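Local coordinates for cytolethal distending toxin protein B (Haemophilus ducreyi, PDB 1SR4) that probably acts as the DNase I-like nuclease subunit of a tripartite bacterial genotoxin, damaging host-cell DNA and so disturbing the cell cycle, at residues Ile151-Phe155 / Glu192-Asn198; Ile202-Thr208 / Ile235-Leu239. All coordinates share one frame; numbering follows the deposited sequence.

How the contacts relate
Contact 1 sets helix 151-155 against the short helix within 192-198; its centre lies about 18 Å from that of the chain, and three of its seven touching residues are buried. Contact 2, its centre about 14 Å from that of the chain, sets a loop, 202-208, against the strand 235-239; nine of its ten touching residues are buried. The two centres lie about 21 Å apart, although only a few residues separate N198 from I202, where contact 2 begins. Chemistry follows place: contact 1 adds a partly exposed charged pair to an aromatic and aliphatic core, whereas contact 2, between the two sheets, relies on methyl packing and two bridging waters beside subunit A.

Contact 1: Ile151-Phe155 / Glu192-Asn198; sequences IRNIF and EPAVSEN
F155 lays one face of its ring over the backbone of A194 and V195, with V195 CA and the A194 carbonyl carbon above that face. The helix carrying F155, 147-159, is one of the outer helices of the DNase I-like alpha/beta sandwich, and the short helix 193-197 meets it almost at a right angle, 84° between the segment directions, with axes 9.9 Å apart. With its CG anti to the backbone N (chi1 175°), the phenylalanine side chain reaches across toward the second helix. V195 slides past it in the opposite direction, bringing CG2 to 3.7 Å from F155 CD2, while the other branch, V195 CG1, lies 3.6 Å from I151 CG2. The valine fork is thus shared between two residues one helical turn apart. Behind this core, I151 and F155 also touch strand 171-175, and L189 of helix 182-189 packs on both I151 and V195.

On the more exposed part of the contact, the E192 carboxylate lies against R152 CD, with OE1 at 3.1 Å. The salt bridge is loose: R152 NE stands 3.6 Å from E192 OE2 without a hydrogen bond, and the planes are 61° apart. The arginine chain bends at its third torsion; its stronger polar partner is D115, which NH2 meets in a second salt bridge, so its charge is probably divided between two acids. E192 sits at the N-cap position, and its backbone O takes an i to i+4 bond from S196 N.

The N198 side chain folds back on the preceding turn: ND2 donates to A194 O at 2.6 Å, from somewhat outside the carbonyl plane, while the same nitrogen lies 3.6 Å from F155 CZ, oblique to the ring.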
loop_
_atom_site.group_PDB
_atom_site.type_symbol
_atom_site.label_atom_id
_atom_site.label_comp_id
_atom_site.label_asym_id
_atom_site.label_seq_id
_atom_site.Cartn_x
_atom_site.Cartn_y
_atom_site.Cartn_z
ATOM N N ILE B 151 -15.524 15.988 -15.142
ATOM C CA ILE B 151 -14.553 17.056 -14.899
ATOM C C ILE B 151 -15.198 18.426 -15.195
ATOM O O ILE B 151 -15.055 19.372 -14.416
ATOM C CB ILE B 151 -13.290 16.882 -15.802
ATOM C CG1 ILE B 151 -12.607 15.535 -15.507
ATOM C CG2 ILE B 151 -12.313 18.052 -15.590
ATOM C CD1 ILE B 151 -12.299 15.320 -14.070
ATOM N N ARG B 152 -15.902 18.532 -16.323
ATOM C CA ARG B 152 -16.575 19.780 -16.678
ATOM C C ARG B 152 -17.584 20.196 -15.609
ATOM O O ARG B 152 -17.638 21.370 -15.221
ATOM C CB ARG B 152 -17.279 19.654 -18.040
ATOM C CG ARG B 152 -18.159 20.871 -18.390
ATOM C CD ARG B 152 -18.843 20.724 -19.748
ATOM N NE ARG B 152 -19.541 19.446 -19.873
ATOM C CZ ARG B 152 -20.567 19.074 -19.112
ATOM N NH1 ARG B 152 -21.020 19.886 -18.169
ATOM N NH2 ARG B 152 -21.129 17.884 -19.282
ATOM N N ASN B 153 -18.388 19.258 -15.113
ATOM C CA ASN B 153 -19.372 19.617 -14.097
ATOM C C ASN B 153 -18.689 20.060 -12.803
ATOM O O ASN B 153 -19.183 20.946 -12.105
ATOM C CB ASN B 153 -20.337 18.461 -13.822
ATOM C CG ASN B 153 -21.343 18.263 -14.949
ATOM O OD1 ASN B 153 -21.485 19.117 -15.817
ATOM N ND2 ASN B 153 -22.054 17.142 -14.928
ATOM N N ILE B 154 -17.559 19.445 -12.471
ATOM C CA ILE B 154 -16.836 19.842 -11.267
ATOM C C ILE B 154 -16.338 21.271 -11.487
ATOM O O ILE B 154 -16.466 22.125 -10.611
ATOM C CB ILE B 154 -15.637 18.893 -10.985
ATOM C CG1 ILE B 154 -16.166 17.523 -10.526
ATOM C CG2 ILE B 154 -14.706 19.508 -9.933
ATOM C CD1 ILE B 154 -15.093 16.463 -10.386
ATOM N N PHE B 155 -15.783 21.526 -12.669
ATOM C CA PHE B 155 -15.276 22.859 -13.009
ATOM C C PHE B 155 -16.357 23.938 -12.857
ATOM O O PHE B 155 -16.158 24.942 -12.168
ATOM C CB PHE B 155 -14.756 22.875 -14.452
ATOM C CG PHE B 155 -14.312 24.240 -14.927
ATOM C CD1 PHE B 155 -13.105 24.783 -14.501
ATOM C CD2 PHE B 155 -15.114 24.986 -15.786
ATOM C CE1 PHE B 155 -12.704 26.055 -14.928
ATOM C CE2 PHE B 155 -14.724 26.251 -16.216
ATOM C CZ PHE B 155 -13.519 26.788 -15.787
ATOM N N GLU B 192 -13.564 21.026 -24.302
ATOM C CA GLU B 192 -14.090 21.975 -23.315
ATOM C C GLU B 192 -12.911 22.889 -23.049
ATOM O O GLU B 192 -12.222 22.750 -22.039
ATOM C CB GLU B 192 -14.484 21.279 -22.002
ATOM C CG GLU B 192 -15.712 20.380 -22.053
ATOM C CD GLU B 192 -17.016 21.135 -22.268
ATOM O OE1 GLU B 192 -17.144 22.298 -21.818
ATOM O OE2 GLU B 192 -17.931 20.546 -22.876
ATOM N N PRO B 193 -12.664 23.845 -23.957
ATOM C CA PRO B 193 -11.548 24.784 -23.822
ATOM C C PRO B 193 -11.347 25.405 -22.447
ATOM O O PRO B 193 -10.236 25.403 -21.935
ATOM C CB PRO B 193 -11.842 25.828 -24.903
ATOM C CG PRO B 193 -12.546 25.014 -25.961
ATOM C CD PRO B 193 -13.501 24.192 -25.120
ATOM N N ALA B 194 -12.401 25.934 -21.840
ATOM C CA ALA B 194 -12.242 26.561 -20.533
ATOM C C ALA B 194 -11.792 25.577 -19.447
ATOM O O ALA B 194 -11.016 25.925 -18.558
ATOM C CB ALA B 194 -13.542 27.252 -20.113
ATOM N N VAL B 195 -12.277 24.349 -19.522
ATOM C CA VAL B 195 -11.907 23.343 -18.540
ATOM C C VAL B 195 -10.461 22.933 -18.769
ATOM O O VAL B 195 -9.636 22.919 -17.842
ATOM C CB VAL B 195 -12.807 22.098 -18.664
ATOM C CG1 VAL B 195 -12.326 21.013 -17.708
ATOM C CG2 VAL B 195 -14.245 22.471 -18.363
ATOM N N SER B 196 -10.174 22.609 -20.022
ATOM C CA SER B 196 -8.858 22.180 -20.459
ATOM C C SER B 196 -7.774 23.194 -20.103
ATOM O O SER B 196 -6.679 22.829 -19.670
ATOM C CB SER B 196 -8.896 21.959 -21.974
ATOM O OG SER B 196 -7.653 21.521 -22.492
ATOM N N GLU B 197 -8.076 24.473 -20.267
ATOM C CA GLU B 197 -7.091 25.505 -19.974
ATOM C C GLU B 197 -6.959 25.819 -18.482
ATOM O O GLU B 197 -5.976 26.407 -18.046
ATOM C CB GLU B 197 -7.421 26.773 -20.770
ATOM C CG GLU B 197 -7.463 26.522 -22.283
ATOM C CD GLU B 197 -7.588 27.798 -23.104
ATOM O OE1 GLU B 197 -7.953 28.848 -22.521
ATOM O OE2 GLU B 197 -7.329 27.736 -24.331
ATOM N N ASN B 198 -7.939 25.415 -17.690
ATOM C CA ASN B 198 -7.865 25.689 -16.259
ATOM C C ASN B 198 -7.490 24.466 -15.432
ATOM O O ASN B 198 -7.563 24.500 -14.207
ATOM C CB ASN B 198 -9.194 26.262 -15.778
ATOM C CG ASN B 198 -9.374 27.710 -16.175
ATOM O OD1 ASN B 198 -8.640 28.581 -15.713
ATOM N ND2 ASN B 198 -10.346 27.978 -17.037
#

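Contact 2: Ile202-Thr208 / Ile235-Leu239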
loop_
_atom_site.group_PDB
_atom_site.type_symbol
_atom_site.label_atom_id
_atom_site.label_comp_id
_atom_site.label_asym_id
_atom_site.label_seq_id
_atom_site.Cartn_x
_atom_site.Cartn_y
_atom_site.Cartn_z
ATOM N N ILE B 202 -2.046 15.254 -13.713
ATOM C CA ILE B 202 -0.796 14.845 -13.072
ATOM C C ILE B 202 -0.868 13.327 -12.946
ATOM O O ILE B 202 -1.721 12.796 -12.215
ATOM C CB ILE B 202 -0.619 15.475 -11.650
ATOM C CG1 ILE B 202 -0.430 16.997 -11.749
ATOM C CG2 ILE B 202 0.649 14.948 -11.000
ATOM C CD1 ILE B 202 -1.695 17.758 -11.948
ATOM N N ALA B 203 0.035 12.634 -13.641
ATOM C CA ALA B 203 0.031 11.170 -13.645
ATOM C C ALA B 203 1.400 10.499 -13.724
ATOM O O ALA B 203 2.352 11.068 -14.236
ATOM C CB ALA B 203 -0.835 10.674 -14.822
ATOM N N PRO B 204 1.511 9.267 -13.210
ATOM C CA PRO B 204 2.808 8.574 -13.279
ATOM C C PRO B 204 3.032 8.200 -14.737
ATOM O O PRO B 204 2.116 8.298 -15.545
ATOM C CB PRO B 204 2.591 7.291 -12.472
ATOM C CG PRO B 204 1.262 7.482 -11.749
ATOM C CD PRO B 204 0.464 8.416 -12.615
ATOM N N THR B 205 4.248 7.777 -15.071
ATOM C CA THR B 205 4.550 7.295 -16.417
ATOM C C THR B 205 4.781 5.788 -16.255
ATOM O O THR B 205 5.107 5.090 -17.213
ATOM C CB THR B 205 5.834 7.916 -17.015
ATOM O OG1 THR B 205 6.924 7.708 -16.113
ATOM C CG2 THR B 205 5.642 9.409 -17.284
ATOM N N GLU B 206 4.654 5.304 -15.020
ATOM C CA GLU B 206 4.786 3.880 -14.743
ATOM C C GLU B 206 3.371 3.313 -14.603
ATOM O O GLU B 206 2.459 4.007 -14.193
ATOM C CB GLU B 206 5.523 3.628 -13.430
ATOM C CG GLU B 206 6.986 4.033 -13.403
ATOM C CD GLU B 206 7.673 3.495 -12.169
ATOM O OE1 GLU B 206 7.701 4.191 -11.132
ATOM O OE2 GLU B 206 8.166 2.348 -12.230
ATOM N N PRO B 207 3.187 2.033 -14.932
ATOM C CA PRO B 207 1.878 1.375 -14.837
ATOM C C PRO B 207 1.262 1.512 -13.428
ATOM O O PRO B 207 1.990 1.530 -12.428
ATOM C CB PRO B 207 2.207 -0.081 -15.172
ATOM C CG PRO B 207 3.366 0.045 -16.142
ATOM C CD PRO B 207 4.209 1.134 -15.506
ATOM N N THR B 208 -0.061 1.659 -13.349
ATOM C CA THR B 208 -0.727 1.738 -12.032
ATOM C C THR B 208 -1.669 0.550 -11.881
ATOM O O THR B 208 -2.415 0.459 -10.906
ATOM C CB THR B 208 -1.577 3.020 -11.834
ATOM O OG1 THR B 208 -2.737 2.967 -12.677
ATOM C CG2 THR B 208 -0.763 4.270 -12.163
ATOM N N ILE B 235 3.450 19.782 -8.245
ATOM C CA ILE B 235 2.956 18.545 -7.648
ATOM C C ILE B 235 3.260 17.422 -8.630
ATOM O O ILE B 235 2.918 17.515 -9.800
ATOM C CB ILE B 235 1.444 18.618 -7.385
ATOM C CG1 ILE B 235 1.158 19.720 -6.358
ATOM C CG2 ILE B 235 0.926 17.255 -6.890
ATOM C CD1 ILE B 235 -0.337 19.867 -5.973
ATOM N N GLY B 236 3.938 16.374 -8.164
ATOM C CA GLY B 236 4.260 15.269 -9.049
ATOM C C GLY B 236 3.552 13.984 -8.641
ATOM O O GLY B 236 3.323 13.746 -7.443
ATOM N N ALA B 237 3.204 13.151 -9.623
ATOM C CA ALA B 237 2.543 11.875 -9.340
ATOM C C ALA B 237 3.603 10.783 -9.298
ATOM O O ALA B 237 4.594 10.851 -10.015
ATOM C CB ALA B 237 1.517 11.555 -10.418
ATOM N N SER B 238 3.394 9.768 -8.470
ATOM C CA SER B 238 4.361 8.683 -8.375
ATOM C C SER B 238 3.688 7.466 -7.764
ATOM O O SER B 238 2.778 7.625 -6.952
ATOM C CB SER B 238 5.519 9.125 -7.471
ATOM O OG SER B 238 6.457 8.088 -7.279
ATOM N N LEU B 239 4.068 6.257 -8.178
ATOM C CA LEU B 239 3.498 5.081 -7.516
ATOM C C LEU B 239 3.975 5.302 -6.074
ATOM O O LEU B 239 5.124 5.695 -5.860
ATOM C CB LEU B 239 4.088 3.780 -8.083
ATOM C CG LEU B 239 3.808 3.522 -9.574
ATOM C CD1 LEU B 239 4.361 2.169 -9.995
ATOM C CD2 LEU B 239 2.290 3.582 -9.815
HETATM O O HOH W 1 5.005 11.878 -12.992
HETATM O O HOH W 2 5.914 6.271 -10.596
#
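The A237 methyl is a small bump pressed against the extended backbone where A203 joins P204: its CB stands 3.5 Å from A203 C and also close to P204 N, with the proline CD at 4.0 Å. I202 CG2, anti to the backbone N, fills the angle beside A237, 3.4 Å from A237 N and close to A237 CB, and it also packs on the backbone around I235 O and G236.

In the DNase I-like sandwich these segments come from different layers: 235-239 is the outermost strand of the eight-stranded sheet within this chain, whereas 202-208 follows strand 200-202 at the border of the six-stranded one. The backbones draw near without pairing directly; instead one water donates to both A203 O and A237 O, bridging the gap between the two layers.

Farther along, L239 is the larger knob. Its forked end enters a hollow lined by E206, P207 and T208: CD1 rests 3.9 Å from E206 CB, and CD2 meets T208 CG2 at the same distance. Both methyls crowd P207 O, the nearer being L239 CD2 at 3.3 Å, and this buried carbonyl has no polar partner in the model. T208 is held by OG1, bonded to D216 and to the backbone N of L215. A second water, donating to E206 OE1 at 2.8 Å and accepting from L239 N, links the acid to the strand. L144 and P146 of subunit A pack on E206 and L239 respectively, P158 of subunit C packs on P207, and E108 of subunit A is hydrogen-bonded to T205 OG1.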